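Local coordinates for PBP5 (Haemophilus influenzae, PDB 3A3J), which trims the terminal D-alanine from cell-wall peptide precursors as a serine D-Ala-D-Ala carboxypeptidase of peptidase family S11, at residues Ala9-Leu14 / Ser149-Met154; Ser76-Asp81 / Phe177-Ile182. All coordinates share one frame; numbering follows the deposited sequence.

Contact 1 of 2, residues Ala9-Leu14 / Ser149-Met154; sequences AQTYVL and SSARDM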
loop_
_atom_site.group_PDB
_atom_site.type_symbol
_atom_site.label_atom_id
_atom_site.label_comp_id
_atom_site.label_asym_id
_atom_site.label_seq_id
_atom_site.Cartn_x
_atom_site.Cartn_y
_atom_site.Cartn_z
ATOM N N ALA A 9 -0.034 17.125 12.292
ATOM C CA ALA A 9 -0.763 16.735 11.077
ATOM C C ALA A 9 -2.189 16.497 11.453
ATOM O O ALA A 9 -2.463 16.055 12.554
ATOM C CB ALA A 9 -0.190 15.495 10.489
ATOM N N GLN A 10 -3.110 16.746 10.540
ATOM C CA GLN A 10 -4.507 16.608 10.879
ATOM C C GLN A 10 -4.822 15.146 11.067
ATOM O O GLN A 10 -5.613 14.792 11.929
ATOM C CB GLN A 10 -5.378 17.208 9.785
ATOM C CG GLN A 10 -5.264 18.714 9.620
ATOM C CD GLN A 10 -6.468 19.277 8.799
ATOM O OE1 GLN A 10 -7.260 18.523 8.236
ATOM N NE2 GLN A 10 -6.580 20.587 8.728
ATOM N N THR A 11 -4.148 14.280 10.312
ATOM C CA THR A 11 -4.497 12.883 10.239
ATOM C C THR A 11 -3.199 12.200 9.904
ATOM O O THR A 11 -2.382 12.821 9.236
ATOM C CB THR A 11 -5.425 12.693 8.982
ATOM O OG1 THR A 11 -6.774 13.010 9.305
ATOM C CG2 THR A 11 -5.312 11.400 8.397
ATOM N N TYR A 12 -3.010 10.940 10.323
ATOM C CA TYR A 12 -1.872 10.166 9.944
ATOM C C TYR A 12 -1.971 8.719 10.361
ATOM O O TYR A 12 -2.753 8.341 11.242
ATOM C CB TYR A 12 -0.606 10.756 10.577
ATOM C CG TYR A 12 -0.509 10.712 12.114
ATOM C CD1 TYR A 12 -0.033 9.581 12.794
ATOM C CD2 TYR A 12 -0.841 11.806 12.845
ATOM C CE1 TYR A 12 0.091 9.582 14.214
ATOM C CE2 TYR A 12 -0.711 11.828 14.167
ATOM C CZ TYR A 12 -0.249 10.741 14.868
ATOM O OH TYR A 12 -0.190 10.868 16.236
ATOM N N VAL A 13 -1.158 7.882 9.771
ATOM C CA VAL A 13 -1.202 6.513 10.169
ATOM C C VAL A 13 0.215 6.025 9.947
ATOM O O VAL A 13 0.902 6.553 9.052
ATOM C CB VAL A 13 -2.204 5.685 9.296
ATOM C CG1 VAL A 13 -1.514 5.133 8.095
ATOM C CG2 VAL A 13 -2.716 4.520 10.066
ATOM N N LEU A 14 0.672 5.060 10.764
ATOM C CA LEU A 14 1.917 4.379 10.488
ATOM C C LEU A 14 1.570 2.889 10.540
ATOM O O LEU A 14 0.815 2.477 11.449
ATOM C CB LEU A 14 2.923 4.650 11.622
ATOM C CG LEU A 14 4.260 3.855 11.543
ATOM C CD1 LEU A 14 5.009 4.305 10.245
ATOM C CD2 LEU A 14 5.214 4.080 12.750
ATOM N N SER A 149 -10.342 10.419 0.554
ATOM C CA SER A 149 -9.713 9.186 0.949
ATOM C C SER A 149 -9.449 9.379 2.412
ATOM O O SER A 149 -9.951 10.348 3.056
ATOM C CB SER A 149 -8.429 8.901 0.159
ATOM O OG SER A 149 -8.011 7.528 0.309
ATOM N N SER A 150 -8.621 8.507 2.941
ATOM C CA SER A 150 -8.194 8.643 4.352
ATOM C C SER A 150 -6.766 8.086 4.505
ATOM O O SER A 150 -6.249 7.351 3.620
ATOM C CB SER A 150 -9.182 7.877 5.241
ATOM O OG SER A 150 -8.848 6.500 5.129
ATOM N N ALA A 151 -6.141 8.384 5.656
ATOM C CA ALA A 151 -4.780 7.977 5.913
ATOM C C ALA A 151 -4.668 6.488 5.834
ATOM O O ALA A 151 -3.754 5.950 5.208
ATOM C CB ALA A 151 -4.359 8.513 7.334
ATOM N N ARG A 152 -5.622 5.777 6.438
ATOM C CA ARG A 152 -5.543 4.289 6.445
ATOM C C ARG A 152 -5.784 3.728 5.046
ATOM O O ARG A 152 -5.129 2.775 4.614
ATOM C CB ARG A 152 -6.620 3.686 7.419
ATOM C CG ARG A 152 -6.449 2.135 7.595
ATOM C CD ARG A 152 -7.733 1.419 7.911
ATOM N NE ARG A 152 -8.363 2.016 9.085
ATOM C CZ ARG A 152 -8.112 1.555 10.314
ATOM N NH1 ARG A 152 -8.700 2.102 11.371
ATOM N NH2 ARG A 152 -7.257 0.522 10.459
ATOM N N ASP A 153 -6.752 4.295 4.322
ATOM C CA ASP A 153 -7.049 3.807 2.925
ATOM C C ASP A 153 -5.845 4.053 2.018
ATOM O O ASP A 153 -5.394 3.170 1.202
ATOM C CB ASP A 153 -8.305 4.496 2.385
ATOM C CG ASP A 153 -9.599 3.910 2.995
ATOM O OD1 ASP A 153 -9.465 2.979 3.848
ATOM O OD2 ASP A 153 -10.711 4.378 2.604
ATOM N N MET A 154 -5.228 5.210 2.232
ATOM C CA MET A 154 -3.962 5.473 1.421
ATOM C C MET A 154 -2.820 4.566 1.856
ATOM O O MET A 154 -1.998 4.158 1.045
ATOM C CB MET A 154 -3.592 6.999 1.479
ATOM C CG MET A 154 -4.511 7.860 0.519
ATOM S SD MET A 154 -4.026 7.339 -1.094
ATOM C CE MET A 154 -5.373 7.987 -2.011
#
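Thr11 and Val13 of strand 11-16 pack on Ala151, in the first turn of helix 151-164, in a small, buried strand-to-helix contact made mainly by methyl groups inside the carboxypeptidase domain. No hydrogen bond crosses it, and the two segments bury 169 Å² between them. Ala151 supplies the largest share: its methyl group points at the strand and fits between the two side chains directed toward the helix, facing the backbone of Tyr12. Thr11 CG2 lies 3.2 Å from Ala151 CB, shorter than usual for two carbons, so the exact spacing is somewhat doubtful. The threonine methyl is anti to its own backbone N, which turns it rather than OG1 onto the alanine. On the other flank, Val13 CB is 4.1 Å from Ala151 CB, while Val13 CG1 rests 3.7 Å from Ala151 O. That methyl lies between the backbone N and the carbonyl carbon of its own residue (chi1 89°), a crowded position. Between Thr11 and Val13, Tyr12 C stands 3.9 Å from Ala151 CB, and the Tyr12 ring leaves on the far side of the strand. The short alanine side chain lets the two backbones come close, with the CA atoms of Tyr12 and Ala151 5.4 Å apart. Ser150 is the N-cap of the helix, its OG accepting from Asp153 N at 3.1 Å along a nearly straight bond (164°). Arg152 contributes little here; its guanidinium leads away to a salt bridge with Asp29. A classic beta bulge places Gln10 and Thr11 opposite Met230, and strand 11-16 continues in the five-stranded antiparallel sheet between strands 25-26 and 224-232. Helix 151-164 therefore starts against one face of this sheet, while Tyr12 and Leu14 reach helix 235-252 on the other.

Contact 2 of 2, residues Ser76-Asp81 / Phe177-Ile182; sequences SKMFLD and FTFNKI
Met78 and Phe179 form the tightly packed part of this contact between an irregular loop and a beta hairpin. Met78 CE sits over the centre of the Phe179 ring, 3.7 Å from its centroid and 12° off the normal, a CH-pi contact; the sulfur makes a more oblique Met-aromatic approach. The same methyl meets the edge of the Phe177 ring in its plane, 3.7 Å from Phe177 CE2. Leu80 CD2 adds a contact to Phe179 CE2. Helices 88-98 and 101-112 back Met78 and Leu80, and the Met78 side chain lies about 9 Å from those of Ser99 and Lys39, probably active-site residues.

The other side is looser and more polar. Phe79 CE2 meets Ile182 CG2 at 3.9 Å, and a water lies within hydrogen-bonding reach of both Met78 O and Phe179 O. At the type I' turn of the hairpin, Asn180 ND2 gives two bent bonds: to Phe79 O at 3.0 Å, nearly along the C=O axis, and to Asp81 OD2 at 2.9 Å, from above the carboxylate plane.

One nitrogen thus serves a carbonyl and a carboxylate; the charge of Asp81 would favour the second bond, though solvent exposure probably limits the gain.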
loop_
_atom_site.group_PDB
_atom_site.type_symbol
_atom_site.label_atom_id
_atom_site.label_comp_id
_atom_site.label_asym_id
_atom_site.label_seq_id
_atom_site.Cartn_x
_atom_site.Cartn_y
_atom_site.Cartn_z
ATOM N N SER A 76 0.509 20.465 -11.692
ATOM C CA SER A 76 1.667 19.732 -12.115
ATOM C C SER A 76 1.472 18.968 -13.402
ATOM O O SER A 76 0.389 18.465 -13.731
ATOM C CB SER A 76 2.192 18.820 -10.983
ATOM O OG SER A 76 1.278 17.763 -10.708
ATOM N N LYS A 77 2.554 18.837 -14.142
ATOM C CA LYS A 77 2.392 18.389 -15.475
ATOM C C LYS A 77 3.699 17.918 -16.011
ATOM O O LYS A 77 4.793 18.354 -15.548
ATOM C CB LYS A 77 1.792 19.549 -16.331
ATOM C CG LYS A 77 2.654 20.779 -16.409
ATOM C CD LYS A 77 1.811 22.075 -16.633
ATOM C CE LYS A 77 1.414 22.082 -18.086
ATOM N NZ LYS A 77 0.842 23.396 -18.407
ATOM N N MET A 78 3.604 17.053 -16.992
ATOM C CA MET A 78 4.779 16.589 -17.659
ATOM C C MET A 78 5.102 17.362 -18.978
ATOM O O MET A 78 6.105 17.124 -19.625
ATOM C CB MET A 78 4.698 15.066 -17.798
ATOM C CG MET A 78 4.734 14.479 -19.160
ATOM S SD MET A 78 4.546 12.728 -18.947
ATOM C CE MET A 78 5.741 12.052 -20.111
ATOM N N PHE A 79 4.272 18.351 -19.294
ATOM C CA PHE A 79 4.383 19.143 -20.556
ATOM C C PHE A 79 4.165 18.413 -21.866
ATOM O O PHE A 79 4.995 18.535 -22.768
ATOM C CB PHE A 79 5.641 20.030 -20.598
ATOM C CG PHE A 79 5.761 20.941 -19.435
ATOM C CD1 PHE A 79 5.226 22.218 -19.470
ATOM C CD2 PHE A 79 6.406 20.503 -18.263
ATOM C CE1 PHE A 79 5.314 23.053 -18.353
ATOM C CE2 PHE A 79 6.513 21.320 -17.163
ATOM C CZ PHE A 79 5.985 22.591 -17.169
ATOM N N LEU A 80 3.029 17.692 -21.976
ATOM C CA LEU A 80 2.653 16.946 -23.212
ATOM C C LEU A 80 2.187 17.942 -24.262
ATOM O O LEU A 80 1.285 18.744 -23.980
ATOM C CB LEU A 80 1.516 15.942 -22.943
ATOM C CG LEU A 80 1.829 14.836 -21.915
ATOM C CD1 LEU A 80 0.656 13.921 -21.810
ATOM C CD2 LEU A 80 3.101 14.036 -22.253
ATOM N N ASP A 81 2.809 17.915 -25.433
ATOM C CA ASP A 81 2.416 18.856 -26.530
ATOM C C ASP A 81 1.393 18.228 -27.477
ATOM O O ASP A 81 1.411 17.022 -27.742
ATOM C CB ASP A 81 3.623 19.287 -27.341
ATOM C CG ASP A 81 4.450 20.292 -26.607
ATOM O OD1 ASP A 81 3.874 21.044 -25.781
ATOM O OD2 ASP A 81 5.665 20.286 -26.808
ATOM N N PHE A 177 12.827 13.471 -13.503
ATOM C CA PHE A 177 12.421 12.849 -14.787
ATOM C C PHE A 177 12.524 13.947 -15.811
ATOM O O PHE A 177 12.011 15.049 -15.618
ATOM C CB PHE A 177 10.942 12.364 -14.701
ATOM C CG PHE A 177 10.308 11.922 -16.040
ATOM C CD1 PHE A 177 10.916 10.982 -16.843
ATOM C CD2 PHE A 177 9.048 12.370 -16.411
ATOM C CE1 PHE A 177 10.311 10.566 -18.017
ATOM C CE2 PHE A 177 8.418 11.899 -17.598
ATOM C CZ PHE A 177 9.032 10.985 -18.351
ATOM N N THR A 178 13.113 13.623 -16.928
ATOM C CA THR A 178 13.234 14.621 -17.953
ATOM C C THR A 178 12.304 14.284 -19.148
ATOM O O THR A 178 12.329 13.208 -19.638
ATOM C CB THR A 178 14.736 14.693 -18.363
ATOM O OG1 THR A 178 15.481 15.145 -17.228
ATOM C CG2 THR A 178 14.981 15.642 -19.560
ATOM N N PHE A 179 11.546 15.234 -19.653
ATOM C CA PHE A 179 10.738 14.932 -20.826
ATOM C C PHE A 179 10.480 16.215 -21.566
ATOM O O PHE A 179 10.282 17.288 -20.955
ATOM C CB PHE A 179 9.368 14.285 -20.415
ATOM C CG PHE A 179 8.464 13.998 -21.585
ATOM C CD1 PHE A 179 8.633 12.865 -22.337
ATOM C CD2 PHE A 179 7.502 14.947 -22.001
ATOM C CE1 PHE A 179 7.830 12.625 -23.504
ATOM C CE2 PHE A 179 6.678 14.688 -23.144
ATOM C CZ PHE A 179 6.870 13.521 -23.883
ATOM N N ASN A 180 10.373 16.117 -22.887
ATOM C CA ASN A 180 10.165 17.334 -23.656
ATOM C C ASN A 180 11.139 18.411 -23.187
ATOM O O ASN A 180 10.760 19.553 -22.958
ATOM C CB ASN A 180 8.745 17.826 -23.482
ATOM C CG ASN A 180 8.323 18.779 -24.632
ATOM O OD1 ASN A 180 9.003 18.826 -25.644
ATOM N ND2 ASN A 180 7.264 19.555 -24.442
ATOM N N LYS A 181 12.398 18.023 -22.985
ATOM C CA LYS A 181 13.438 18.982 -22.508
ATOM C C LYS A 181 13.232 19.663 -21.170
ATOM O O LYS A 181 13.989 20.550 -20.886
ATOM C CB LYS A 181 13.647 20.147 -23.509
ATOM C CG LYS A 181 13.961 19.702 -24.922
ATOM C CD LYS A 181 13.894 20.844 -25.957
ATOM C CE LYS A 181 14.864 20.481 -27.066
ATOM N NZ LYS A 181 15.226 19.019 -26.930
ATOM N N ILE A 182 12.208 19.312 -20.386
ATOM C CA ILE A 182 12.009 19.846 -19.074
ATOM C C ILE A 182 12.388 18.706 -18.055
ATOM O O ILE A 182 11.988 17.544 -18.209
ATOM C CB ILE A 182 10.559 20.219 -18.880
ATOM C CG1 ILE A 182 10.044 21.016 -20.099
ATOM C CG2 ILE A 182 10.338 20.932 -17.547
ATOM C CD1 ILE A 182 10.202 22.467 -19.980
HETATM O O HOH W 1 8.583 17.547 -18.457
#

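How the contacts relate
From the N terminus, the chain enters strand 11-16, whose first part belongs to contact 1, and later reaches the 76-81 loop of contact 2. It then passes through helices 88-98, 101-112 and 115-128 before 149-154 returns to the strand and closes contact 1 over 134 residues. The hairpin at 177-182 closes contact 2 afterwards, over 95 residues. The two closures therefore cross, as their segments alternate. Their centres lie 30 Å apart and their nearest atoms about 15 Å, without touching. Contact 1 joins the five-stranded sheet to helix 151-164, whereas contact 2 ties the peripheral hairpin to a loop close to Lys39 and Ser99, probable active-site residues.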